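Local coordinates for condensin complex subunit 3 (Schizosaccharomyces pombe, PDB 5OQR), which serves as a regulatory subunit of condensin, the complex required to convert interphase chromatin into condensed, mitotic-like chromosomes, at residues L127-L131 / I162-L166; L139-V143 / S178-N182; A202-K206 / D237-V242; I224-V228 / R268-N274; L608-Y612 / L627-F631. All blocks are in the same frame, centred on the assembly; numbering follows the deposited sequence.

Interaction 1. Residues L127-L131 / I162-L166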
# COMPACT_ATOMS: atom_id res chain seq x y z
N LEU A 127 -4.17 33.28 10.18
CA LEU A 127 -3.49 32.73 9.01
C LEU A 127 -2.00 32.56 9.25
O LEU A 127 -1.38 31.63 8.72
CB LEU A 127 -3.73 33.62 7.79
CG LEU A 127 -5.18 33.72 7.32
CD1 LEU A 127 -5.41 35.04 6.62
CD2 LEU A 127 -5.51 32.58 6.38
N SER A 128 -1.39 33.45 10.03
CA SER A 128 0.01 33.29 10.40
C SER A 128 0.20 32.21 11.45
O SER A 128 1.28 31.61 11.53
CB SER A 128 0.58 34.62 10.90
OG SER A 128 -0.46 35.49 11.34
N ARG A 129 -0.82 31.94 12.28
CA ARG A 129 -0.67 30.99 13.37
C ARG A 129 -0.55 29.56 12.87
O ARG A 129 0.30 28.80 13.34
CB ARG A 129 -1.84 31.13 14.35
CG ARG A 129 -1.60 32.08 15.51
CD ARG A 129 -0.35 31.69 16.29
NE ARG A 129 0.83 32.42 15.81
CZ ARG A 129 2.07 31.95 15.84
NH1 ARG A 129 3.07 32.69 15.38
NH2 ARG A 129 2.32 30.74 16.31
N VAL A 130 -1.38 29.18 11.89
CA VAL A 130 -1.48 27.81 11.40
C VAL A 130 -0.11 27.34 10.93
O VAL A 130 0.09 26.15 10.64
CB VAL A 130 -2.53 27.69 10.27
CG1 VAL A 130 -3.91 28.01 10.81
CG2 VAL A 130 -2.17 28.59 9.10
N LEU A 131 0.84 28.27 10.80
CA LEU A 131 2.24 27.93 10.56
C LEU A 131 3.07 28.02 11.84
O LEU A 131 4.26 28.33 11.79
CB LEU A 131 2.83 28.83 9.48
CG LEU A 131 1.91 29.06 8.28
CD1 LEU A 131 2.53 30.03 7.29
CD2 LEU A 131 1.56 27.74 7.60
N ILE A 162 -4.66 27.39 2.19
CA ILE A 162 -3.73 27.15 3.29
C ILE A 162 -4.03 25.83 3.98
O ILE A 162 -3.11 25.14 4.44
CB ILE A 162 -3.78 28.34 4.27
CG1 ILE A 162 -3.22 29.59 3.60
CG2 ILE A 162 -3.01 28.02 5.55
CD1 ILE A 162 -3.62 30.86 4.28
N LEU A 163 -5.30 25.46 4.06
CA LEU A 163 -5.66 24.21 4.72
C LEU A 163 -5.26 23.01 3.88
O LEU A 163 -4.70 22.03 4.41
CB LEU A 163 -7.16 24.20 5.01
CG LEU A 163 -7.61 25.34 5.94
CD1 LEU A 163 -9.12 25.46 5.97
CD2 LEU A 163 -7.06 25.14 7.35
N LEU A 164 -5.52 23.05 2.57
CA LEU A 164 -4.98 22.03 1.68
C LEU A 164 -3.49 21.86 1.89
O LEU A 164 -2.96 20.75 1.82
CB LEU A 164 -5.25 22.42 0.22
CG LEU A 164 -6.69 22.74 -0.19
CD1 LEU A 164 -6.70 23.32 -1.60
CD2 LEU A 164 -7.56 21.51 -0.11
N PHE A 165 -2.79 22.97 2.15
CA PHE A 165 -1.34 22.96 2.22
C PHE A 165 -0.85 22.23 3.47
O PHE A 165 0.12 21.46 3.41
CB PHE A 165 -0.83 24.40 2.18
CG PHE A 165 0.61 24.56 2.55
CD1 PHE A 165 0.98 24.87 3.85
CD2 PHE A 165 1.60 24.43 1.59
CE1 PHE A 165 2.30 25.03 4.19
CE2 PHE A 165 2.93 24.59 1.93
CZ PHE A 165 3.28 24.89 3.23
N LEU A 166 -1.51 22.44 4.61
CA LEU A 166 -1.13 21.75 5.84
C LEU A 166 -1.61 20.30 5.82
O LEU A 166 -0.85 19.38 6.13
CB LEU A 166 -1.70 22.48 7.05
CG LEU A 166 -1.12 23.86 7.32
CD1 LEU A 166 -1.92 24.57 8.39
CD2 LEU A 166 0.34 23.75 7.74

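Interaction 2. Residues L139-V143 / S178-N182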
# COMPACT_ATOMS: atom_id res chain seq x y z
N LEU A 139 -2.88 22.73 15.52
CA LEU A 139 -4.10 21.94 15.66
C LEU A 139 -5.29 22.84 15.98
O LEU A 139 -6.28 22.87 15.24
CB LEU A 139 -3.91 20.88 16.75
CG LEU A 139 -4.83 19.65 16.71
CD1 LEU A 139 -4.40 18.66 17.78
CD2 LEU A 139 -6.30 20.02 16.89
N GLU A 140 -5.20 23.59 17.08
CA GLU A 140 -6.31 24.45 17.47
C GLU A 140 -6.48 25.64 16.54
O GLU A 140 -7.57 26.22 16.49
CB GLU A 140 -6.10 24.94 18.91
CG GLU A 140 -6.01 23.83 19.93
CD GLU A 140 -7.31 23.07 20.07
OE1 GLU A 140 -8.34 23.54 19.55
OE2 GLU A 140 -7.31 22.00 20.71
N ALA A 141 -5.44 26.02 15.80
CA ALA A 141 -5.54 27.19 14.93
C ALA A 141 -6.41 26.90 13.72
O ALA A 141 -7.25 27.73 13.35
CB ALA A 141 -4.14 27.63 14.50
N VAL A 142 -6.23 25.74 13.08
CA VAL A 142 -7.04 25.41 11.91
C VAL A 142 -8.50 25.28 12.31
O VAL A 142 -9.40 25.67 11.56
CB VAL A 142 -6.51 24.14 11.23
CG1 VAL A 142 -5.03 24.28 10.89
CG2 VAL A 142 -6.74 22.91 12.11
N VAL A 143 -8.76 24.74 13.50
CA VAL A 143 -10.13 24.65 13.99
C VAL A 143 -10.72 26.05 14.13
O VAL A 143 -11.85 26.32 13.70
CB VAL A 143 -10.19 23.88 15.32
CG1 VAL A 143 -11.63 23.71 15.78
CG2 VAL A 143 -9.52 22.52 15.18
N SER A 178 -7.20 17.30 11.99
CA SER A 178 -8.03 18.46 12.29
C SER A 178 -8.40 19.21 11.02
O SER A 178 -9.56 19.61 10.84
CB SER A 178 -7.31 19.38 13.27
OG SER A 178 -8.15 20.44 13.69
N VAL A 179 -7.43 19.41 10.12
CA VAL A 179 -7.74 20.03 8.83
C VAL A 179 -8.68 19.13 8.04
O VAL A 179 -9.61 19.60 7.38
CB VAL A 179 -6.44 20.30 8.05
CG1 VAL A 179 -6.74 21.17 6.84
CG2 VAL A 179 -5.38 20.97 8.92
N LEU A 180 -8.44 17.82 8.10
CA LEU A 180 -9.26 16.87 7.36
C LEU A 180 -10.71 16.88 7.83
O LEU A 180 -11.61 16.56 7.06
CB LEU A 180 -8.66 15.47 7.50
CG LEU A 180 -9.36 14.28 6.85
CD1 LEU A 180 -9.71 14.57 5.40
CD2 LEU A 180 -8.46 13.06 6.96
N LEU A 181 -10.95 17.25 9.09
CA LEU A 181 -12.27 17.17 9.68
C LEU A 181 -13.08 18.46 9.58
O LEU A 181 -14.27 18.44 9.88
CB LEU A 181 -12.16 16.76 11.15
CG LEU A 181 -12.22 15.26 11.44
CD1 LEU A 181 -11.78 14.98 12.86
CD2 LEU A 181 -13.62 14.72 11.20
N ASN A 182 -12.46 19.57 9.18
CA ASN A 182 -13.14 20.85 9.15
C ASN A 182 -13.05 21.58 7.82
O ASN A 182 -13.69 22.63 7.67
CB ASN A 182 -12.60 21.77 10.26
CG ASN A 182 -12.66 21.14 11.63
OD1 ASN A 182 -13.62 21.32 12.37
ND2 ASN A 182 -11.63 20.38 11.97

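Interaction 3. Residues A202-K206 / D237-V242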
# COMPACT_ATOMS: atom_id res chain seq x y z
N ALA A 202 -3.22 5.51 10.64
CA ALA A 202 -4.46 4.77 10.41
C ALA A 202 -5.68 5.60 10.75
O ALA A 202 -6.69 5.56 10.03
CB ALA A 202 -4.44 3.48 11.23
N ALA A 203 -5.62 6.36 11.84
CA ALA A 203 -6.78 7.15 12.25
C ALA A 203 -7.15 8.17 11.18
O ALA A 203 -8.34 8.41 10.93
CB ALA A 203 -6.51 7.85 13.58
N ASN A 204 -6.16 8.77 10.53
CA ASN A 204 -6.44 9.72 9.46
C ASN A 204 -7.11 9.03 8.28
O ASN A 204 -8.07 9.55 7.70
CB ASN A 204 -5.16 10.42 9.02
CG ASN A 204 -4.52 11.21 10.13
OD1 ASN A 204 -4.49 10.77 11.28
ND2 ASN A 204 -4.00 12.39 9.81
N ARG A 205 -6.61 7.85 7.90
CA ARG A 205 -7.25 7.07 6.84
C ARG A 205 -8.69 6.76 7.21
O ARG A 205 -9.61 6.98 6.41
CB ARG A 205 -6.47 5.78 6.60
CG ARG A 205 -5.19 5.97 5.80
CD ARG A 205 -4.52 4.65 5.51
NE ARG A 205 -3.34 4.45 6.36
CZ ARG A 205 -3.12 3.39 7.14
NH1 ARG A 205 -2.01 3.33 7.86
NH2 ARG A 205 -3.98 2.39 7.20
N LYS A 206 -8.91 6.24 8.41
CA LYS A 206 -10.25 5.89 8.84
C LYS A 206 -11.18 7.10 8.84
O LYS A 206 -12.38 6.96 8.58
CB LYS A 206 -10.20 5.26 10.24
CG LYS A 206 -11.55 5.06 10.87
CD LYS A 206 -11.42 4.17 12.08
CE LYS A 206 -12.49 4.46 13.10
NZ LYS A 206 -13.86 4.23 12.58
N ASP A 237 -7.15 -2.13 2.86
CA ASP A 237 -6.27 -1.44 3.80
C ASP A 237 -5.67 -2.42 4.80
O ASP A 237 -6.28 -3.42 5.17
CB ASP A 237 -7.03 -0.34 4.53
CG ASP A 237 -6.11 0.60 5.28
OD1 ASP A 237 -5.80 0.33 6.45
OD2 ASP A 237 -5.69 1.61 4.68
N ARG A 238 -4.45 -2.10 5.25
CA ARG A 238 -3.73 -3.00 6.14
C ARG A 238 -4.29 -2.96 7.56
O ARG A 238 -4.17 -3.95 8.29
CB ARG A 238 -2.25 -2.62 6.16
CG ARG A 238 -1.60 -2.55 4.79
CD ARG A 238 -1.22 -3.93 4.28
NE ARG A 238 -0.70 -3.89 2.92
CZ ARG A 238 0.01 -4.86 2.35
NH1 ARG A 238 0.29 -5.96 3.03
NH2 ARG A 238 0.44 -4.72 1.11
N ASP A 239 -4.89 -1.85 7.96
CA ASP A 239 -5.40 -1.69 9.32
C ASP A 239 -6.82 -2.23 9.40
O ASP A 239 -7.67 -1.91 8.57
CB ASP A 239 -5.37 -0.23 9.75
CG ASP A 239 -5.67 -0.05 11.22
OD1 ASP A 239 -6.85 -0.22 11.62
OD2 ASP A 239 -4.74 0.26 11.99
N GLU A 240 -7.07 -3.05 10.43
CA GLU A 240 -8.38 -3.67 10.59
C GLU A 240 -9.49 -2.64 10.75
O GLU A 240 -10.62 -2.87 10.31
CB GLU A 240 -8.35 -4.61 11.80
CG GLU A 240 -9.52 -5.58 11.88
CD GLU A 240 -9.40 -6.53 13.06
OE1 GLU A 240 -8.31 -6.59 13.67
OE2 GLU A 240 -10.40 -7.21 13.38
N SER A 241 -9.19 -1.49 11.36
CA SER A 241 -10.23 -0.49 11.62
C SER A 241 -10.54 0.33 10.37
O SER A 241 -11.71 0.59 10.08
CB SER A 241 -9.80 0.43 12.76
OG SER A 241 -9.96 -0.21 14.01
N VAL A 242 -9.52 0.77 9.64
CA VAL A 242 -9.75 1.51 8.41
C VAL A 242 -10.54 0.65 7.43
O VAL A 242 -11.50 1.11 6.80
CB VAL A 242 -8.42 1.98 7.79
CG1 VAL A 242 -8.68 2.87 6.59
CG2 VAL A 242 -7.57 2.72 8.82

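Interaction 4. Residues I224-V228 / R268-N274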
# COMPACT_ATOMS: atom_id res chain seq x y z
N ILE A 224 -16.56 7.82 -11.69
CA ILE A 224 -16.50 6.37 -11.57
C ILE A 224 -15.11 5.93 -11.15
O ILE A 224 -14.95 5.00 -10.34
CB ILE A 224 -16.94 5.70 -12.89
CG1 ILE A 224 -18.39 6.09 -13.20
CG2 ILE A 224 -16.78 4.18 -12.80
CD1 ILE A 224 -19.00 5.40 -14.41
N LYS A 225 -14.08 6.59 -11.68
CA LYS A 225 -12.71 6.22 -11.31
C LYS A 225 -12.36 6.65 -9.90
O LYS A 225 -11.45 6.08 -9.30
CB LYS A 225 -11.73 6.83 -12.31
CG LYS A 225 -12.08 6.55 -13.77
CD LYS A 225 -12.11 5.05 -14.08
CE LYS A 225 -13.04 4.73 -15.23
NZ LYS A 225 -13.30 3.27 -15.35
N LYS A 226 -13.07 7.64 -9.35
CA LYS A 226 -12.90 7.98 -7.94
C LYS A 226 -13.58 6.94 -7.05
O LYS A 226 -13.00 6.49 -6.05
CB LYS A 226 -13.46 9.37 -7.66
CG LYS A 226 -12.54 10.51 -8.09
CD LYS A 226 -13.14 11.86 -7.72
CE LYS A 226 -12.29 13.00 -8.25
NZ LYS A 226 -12.56 13.30 -9.68
N ARG A 227 -14.81 6.55 -7.39
CA ARG A 227 -15.51 5.54 -6.62
C ARG A 227 -14.69 4.26 -6.49
O ARG A 227 -14.64 3.65 -5.42
CB ARG A 227 -16.86 5.22 -7.27
CG ARG A 227 -17.74 6.41 -7.57
CD ARG A 227 -18.89 6.01 -8.46
NE ARG A 227 -19.64 7.16 -8.96
CZ ARG A 227 -20.56 7.09 -9.92
NH1 ARG A 227 -20.85 5.93 -10.49
NH2 ARG A 227 -21.19 8.19 -10.31
N VAL A 228 -14.04 3.85 -7.58
CA VAL A 228 -13.29 2.60 -7.57
C VAL A 228 -11.99 2.76 -6.79
O VAL A 228 -11.59 1.86 -6.04
CB VAL A 228 -13.04 2.12 -9.01
CG1 VAL A 228 -12.16 0.88 -9.03
CG2 VAL A 228 -14.36 1.84 -9.70
N ARG A 268 -22.85 1.21 -11.09
CA ARG A 268 -22.14 2.47 -10.95
C ARG A 268 -20.65 2.28 -10.68
O ARG A 268 -19.98 3.22 -10.25
CB ARG A 268 -22.77 3.31 -9.83
CG ARG A 268 -24.24 3.66 -10.06
CD ARG A 268 -24.41 4.85 -10.99
NE ARG A 268 -24.09 4.52 -12.38
CZ ARG A 268 -24.95 3.96 -13.23
NH1 ARG A 268 -26.18 3.65 -12.85
NH2 ARG A 268 -24.57 3.70 -14.48
N LEU A 269 -20.13 1.08 -10.92
CA LEU A 269 -18.72 0.79 -10.70
C LEU A 269 -18.00 0.30 -11.94
O LEU A 269 -16.79 0.04 -11.88
CB LEU A 269 -18.56 -0.26 -9.58
CG LEU A 269 -19.07 0.14 -8.20
CD1 LEU A 269 -18.92 -1.02 -7.24
CD2 LEU A 269 -18.34 1.36 -7.67
N ASP A 270 -18.69 0.17 -13.07
CA ASP A 270 -18.09 -0.27 -14.33
C ASP A 270 -17.29 -1.55 -14.12
O ASP A 270 -16.08 -1.62 -14.33
CB ASP A 270 -17.20 0.84 -14.91
CG ASP A 270 -16.85 0.60 -16.36
OD1 ASP A 270 -15.80 1.10 -16.80
OD2 ASP A 270 -17.63 -0.09 -17.05
N VAL A 271 -18.02 -2.59 -13.70
CA VAL A 271 -17.38 -3.82 -13.22
C VAL A 271 -16.56 -4.49 -14.32
O VAL A 271 -15.54 -5.13 -14.05
CB VAL A 271 -18.44 -4.78 -12.65
CG1 VAL A 271 -19.17 -4.12 -11.49
CG2 VAL A 271 -19.42 -5.22 -13.72
N SER A 272 -17.00 -4.36 -15.58
CA SER A 272 -16.26 -5.00 -16.67
C SER A 272 -14.85 -4.45 -16.78
O SER A 272 -13.95 -5.16 -17.24
CB SER A 272 -17.02 -4.83 -17.98
OG SER A 272 -17.39 -3.48 -18.19
N ASN A 273 -14.64 -3.20 -16.38
CA ASN A 273 -13.31 -2.59 -16.40
C ASN A 273 -12.66 -2.55 -15.02
O ASN A 273 -11.48 -2.20 -14.93
CB ASN A 273 -13.39 -1.18 -16.97
CG ASN A 273 -13.67 -1.17 -18.46
OD1 ASN A 273 -12.80 -1.49 -19.27
ND2 ASN A 273 -14.89 -0.79 -18.83
N ASN A 274 -13.40 -2.88 -13.96
CA ASN A 274 -12.87 -2.88 -12.61
C ASN A 274 -13.34 -4.15 -11.90
O ASN A 274 -14.02 -4.12 -10.88
CB ASN A 274 -13.32 -1.62 -11.86
CG ASN A 274 -13.08 -0.36 -12.65
OD1 ASN A 274 -11.97 0.16 -12.70
ND2 ASN A 274 -14.13 0.14 -13.28
O HOH W 1 -21.63 5.74 -12.79

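Interaction 5. Residues L608-Y612 / L627-F631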
# COMPACT_ATOMS: atom_id res chain seq x y z
N LEU A 608 21.49 -4.90 -6.61
CA LEU A 608 20.08 -4.72 -6.30
C LEU A 608 19.87 -3.55 -5.35
O LEU A 608 19.02 -2.68 -5.60
CB LEU A 608 19.50 -6.00 -5.69
CG LEU A 608 18.66 -6.94 -6.55
CD1 LEU A 608 18.02 -7.98 -5.65
CD2 LEU A 608 17.58 -6.21 -7.34
N ILE A 609 20.62 -3.52 -4.25
CA ILE A 609 20.44 -2.47 -3.26
C ILE A 609 20.75 -1.11 -3.87
O ILE A 609 20.06 -0.12 -3.60
CB ILE A 609 21.32 -2.76 -2.02
CG1 ILE A 609 20.79 -4.00 -1.31
CG2 ILE A 609 21.36 -1.56 -1.08
CD1 ILE A 609 21.61 -4.45 -0.13
N ILE A 610 21.79 -1.03 -4.70
CA ILE A 610 22.16 0.24 -5.31
C ILE A 610 21.02 0.75 -6.19
O ILE A 610 20.54 1.87 -6.03
CB ILE A 610 23.47 0.10 -6.11
CG1 ILE A 610 24.63 -0.15 -5.15
CG2 ILE A 610 23.73 1.36 -6.95
CD1 ILE A 610 25.98 -0.34 -5.83
N GLN A 611 20.58 -0.08 -7.14
CA GLN A 611 19.50 0.33 -8.03
C GLN A 611 18.24 0.67 -7.25
O GLN A 611 17.56 1.66 -7.56
CB GLN A 611 19.21 -0.79 -9.03
CG GLN A 611 18.58 -0.31 -10.32
CD GLN A 611 19.58 0.34 -11.24
OE1 GLN A 611 20.63 -0.23 -11.53
NE2 GLN A 611 19.26 1.53 -11.71
N TYR A 612 17.92 -0.12 -6.23
CA TYR A 612 16.71 0.12 -5.44
C TYR A 612 16.72 1.51 -4.82
O TYR A 612 15.67 2.16 -4.73
CB TYR A 612 16.59 -0.95 -4.36
CG TYR A 612 15.47 -0.73 -3.37
CD1 TYR A 612 14.14 -0.80 -3.77
CD2 TYR A 612 15.73 -0.45 -2.04
CE1 TYR A 612 13.11 -0.60 -2.88
CE2 TYR A 612 14.71 -0.25 -1.14
CZ TYR A 612 13.40 -0.33 -1.56
OH TYR A 612 12.38 -0.13 -0.66
N LEU A 627 10.98 -4.82 -5.13
CA LEU A 627 12.08 -4.85 -4.17
C LEU A 627 11.63 -4.35 -2.81
O LEU A 627 12.20 -4.76 -1.79
CB LEU A 627 13.25 -4.03 -4.69
CG LEU A 627 13.86 -4.50 -6.02
CD1 LEU A 627 15.09 -3.68 -6.35
CD2 LEU A 627 14.20 -5.99 -5.99
N GLY A 628 10.62 -3.49 -2.77
CA GLY A 628 10.02 -3.13 -1.50
C GLY A 628 9.47 -4.33 -0.76
O GLY A 628 9.39 -4.34 0.47
N TYR A 629 9.08 -5.37 -1.51
CA TYR A 629 8.59 -6.61 -0.91
C TYR A 629 9.68 -7.65 -0.75
O TYR A 629 9.63 -8.45 0.19
CB TYR A 629 7.46 -7.19 -1.77
CG TYR A 629 7.03 -8.57 -1.35
CD1 TYR A 629 7.46 -9.69 -2.05
CD2 TYR A 629 6.22 -8.76 -0.24
CE1 TYR A 629 7.08 -10.96 -1.66
CE2 TYR A 629 5.84 -10.02 0.15
CZ TYR A 629 6.27 -11.12 -0.56
OH TYR A 629 5.89 -12.38 -0.16
N PHE A 630 10.68 -7.65 -1.63
CA PHE A 630 11.70 -8.70 -1.61
C PHE A 630 12.65 -8.54 -0.43
O PHE A 630 12.90 -9.50 0.31
CB PHE A 630 12.47 -8.69 -2.93
CG PHE A 630 13.87 -9.21 -2.82
CD1 PHE A 630 14.93 -8.35 -2.60
CD2 PHE A 630 14.13 -10.57 -2.93
CE1 PHE A 630 16.22 -8.82 -2.50
CE2 PHE A 630 15.42 -11.05 -2.83
CZ PHE A 630 16.46 -10.18 -2.61
N PHE A 631 13.20 -7.34 -0.24
CA PHE A 631 14.22 -7.16 0.79
C PHE A 631 13.76 -7.61 2.17
O PHE A 631 14.49 -8.37 2.83
CB PHE A 631 14.70 -5.71 0.80
CG PHE A 631 15.64 -5.36 -0.32
CD1 PHE A 631 16.84 -6.05 -0.47
CD2 PHE A 631 15.34 -4.35 -1.21
CE1 PHE A 631 17.70 -5.74 -1.49
CE2 PHE A 631 16.21 -4.04 -2.24
CZ PHE A 631 17.39 -4.73 -2.38

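Interaction 1. Residues L127-L131 / I162-L166
Val130 and Leu166 meet at about a right angle, the leucine reaching in under the valine with one of its two methyls. CD1 of Leu166 lies 3.7 Å from CB of Val130 and also comes up to the backbone carbonyl, 3.4 Å from Val130 O. CG2 of the same valine turns to a second partner, Ile162, and meets its CG2 at 3.7 Å; these two side chains also cross nearly perpendicularly. Val130 thus fits between two residues one turn apart on helix 158-169. Further along, Leu127 sends CD2 to CD1 of Ile162. The isoleucine splits its branches: CG2 stands opposite to the backbone N and faces Val130, whereas CG1, turned back beside that N (chi1 -67°), carries CD1 on to Leu127. At the other end CD2 of Leu131 is 4.2 Å from CD2 of Leu166 and approaches the Phe165 ring obliquely, at CE1. No hydrogen bond crosses the contact; it is made of aliphatic branches with one ring at its margin. Replacing Leu166 by an alanine would probably open a gap beneath Val130 and deprive Leu131 of the methyl against which it rests. The two segments belong to HEAT 3 and HEAT 4 and join successive units of the solenoid. Aromatic packing from another protein chain covers Leu131 and Leu166 and meets the Phe165 ring, and behind Val130 helix 135-145 closes the interface with Ala141, Val142 and Leu145, the last also touching Leu127.

Interaction 2. Residues L139-V143 / S178-N182
Leu139-Val143 and Ser178-Asn182 touch along helices whose short axes run nearly parallel, 14° apart and 9.2 Å at closest approach, with the CA atoms of Leu139 and Ser178, and of Val142 and Val179, the nearest across the contact. This near-parallel stacking of helices from successive repeats, here HEAT 3 and HEAT 4, is what builds an alpha-solenoid. Ser178 is the small residue at the centre of the interface. Its hydroxyl, swung opposite to the backbone N (chi1 -174°), points into helix 135-145 and gives a weak hydrogen bond from Ser178 OG to Leu139 O, 3.4 Å long. Around that hydroxyl lies an apolar collar: CD2 of Leu139 stands 3.7 Å from Ser178 OG, and methyls of Val142 and Val143 close in from the next turn of the helix. CB of Ser178 shares the same surroundings, 3.8 Å from CG2 of Val142. The small side chain is consistent with the 6.2 Å between the CA atoms of Leu139 and Ser178, and its one polar atom is turned to a carbonyl of the neighbouring helix. Asn182, one turn beyond Ser178, folds its amide back along its own helix, and ND2 donates to Ser178 O, although the modelled length is too short to be taken literally. Its amide lies beside Val143, and the Asn182 side chain also touches Ser146 and Arg147. Helix 158-169 covers another flank, with Leu166 on Val142 and both Leu163 and Leu167 on Val179. Where the valines cross, at about a right angle, CG1 of Val142 lies 3.9 Å from CG2 of Val179.

Interaction 3. Residues A202-K206 / D237-V242
Arg205 reaches across to Asp237 in the turn that leads into helix 240-257, a turn shaped by an Asx turn and an N-cap in succession. Its NH2 makes a salt bridge with Asp237 OD1 at 2.8 Å, and a weaker hydrogen bond joins the same NH2 to Asp237 OD2. One nitrogen therefore serves both carboxylate oxygens, with the guanidinium and carboxylate planes 31° apart and OD1 at the guanidinium edge, in its plane. The arginine chain, bent at chi3 (-104°), curls back so that CA of Ala202 covers one face of the guanidinium. Backbone carbonyls hold the rest of the group: NE donates to Asp199 O and NH1 to Val200 O. Asp237 has a second task, since OD1 accepts from Asp239 N at 2.8 Å and closes the Asx turn. Asp239 then caps the helix, its OD1 taking Ser241 N at 2.7 Å and, more weakly, Val242 N. A leucine in place of Asp237 has no carboxylate, and would probably leave the Arg205 charge without its mate here and the turn before the helix less fixed. Beside this polar end Val242 supplies the apolar part. CG1 of Val242 packs 3.7 Å from CB of Arg205, while its other methyl, CG2, lies against Ala202 O and the start of the Lys206 side chain. An aspartate in the turn between the helices of a HEAT repeat, here HEAT 5, paired with an arginine of helix 202-212, is reminiscent of the Asp-Arg ladder found along HEAT-repeat solenoids.

Interaction 4. Residues I224-V228 / R268-N274
The guanidinium of Arg227 carries Arg268 O at its edge, in its plane, with Ile224 N above the rim of one face. That edge contact is a hydrogen bond, 2.9 Å from Arg227 NH1 to Arg268 O. The Arg268 guanidinium stands almost perpendicular to it, the planes 83° apart, and holds a water at its own edge, 2.8 Å from Arg268 NE. The two like charges lie close, and the water's link to Arg227 NH1 is modelled too short to trust. An extended chain from CG to NE carries the Arg227 group this far, where NH2 donates to Arg220 O and NE to Leu222 O. At the other end, the Asn274 amide lies against Val228, OD1 being 3.7 Å from CG1 of the valine. Its ND2 donates to Asp270 O at 2.8 Å from above the carbonyl plane, and Asn273 N reaches the same oxygen from the opposite face. Lys225 NZ makes a long salt bridge of 3.6 Å with Asp270 OD1. The single direct hydrogen bond from helix 224-235 to the loop before helix 275-288 thus goes to a backbone carbonyl, with apolar packing and the long salt bridge beside it.

Interaction 5. Residues L608-Y612 / L627-F631
Phe631 pushes its ring between Tyr612 and Ile609, and this is the tightly packed half of the contact. CE2 of Phe631 lies over one face of the tyrosine, 3.6 Å from Tyr612 CG. The two rings are oblique, their planes 58° apart and their centroids separated by 5.1 Å. On the other flank CG1 of Ile609 sits 3.6 Å from Phe631 CE1. Leu608 fills the next place: its CD2 meets CD2 of Leu627, also at 3.6 Å, while CD1 comes obliquely to CE1 of Phe630. Leu627 in turn lays CB 3.5 Å from CD1 of Tyr612, the two side chains sliding past each other in opposite directions. With CG of the tyrosine placed opposite to the backbone N (chi1 173°), the ring reaches across to helix 621-635, with its hydroxyl end at Gly628. There the fit becomes looser. Gly628, partly exposed, offers no side chain, and Tyr612 OH comes only to 3.9 Å from Gly628 CA. The segments run roughly antiparallel, at 143°, with their axes 11.5 Å apart, a spacing filled by large residues from both helices. Around the packed half, Trp682 stacks on Phe631, helix 580-597 touches Leu608 and Phe630, and Met679 and Ile648 cover Ile609; at the tyrosine, Arg624 adds a cation-pi contact. No hydrogen bond links the segments, so within the family's C-terminal domain these two helices hold together through the shape and burial of aliphatic and aromatic groups.

How the interactions relate
Interactions 1 and 2 touch and interlock along the chain, joining HEAT 3 to HEAT 4 through different helices: the first is wholly apolar and partly overlaid by another protein chain, while the second adds a buried serine. Leu180 of interaction 2 packs on Asn204 O of interaction 3, which continues the row with a salt bridge and a capped turn. Interaction 4 alternates with interaction 3 along the sequence, their centres about 22 Å apart; both are partly buried and both bring arginines to turns, but interaction 4 uses a backbone carbonyl and a long lysine-aspartate salt bridge. Interaction 5, far along the solenoid, is the most buried and purely hydrophobic, rich in aromatic rings.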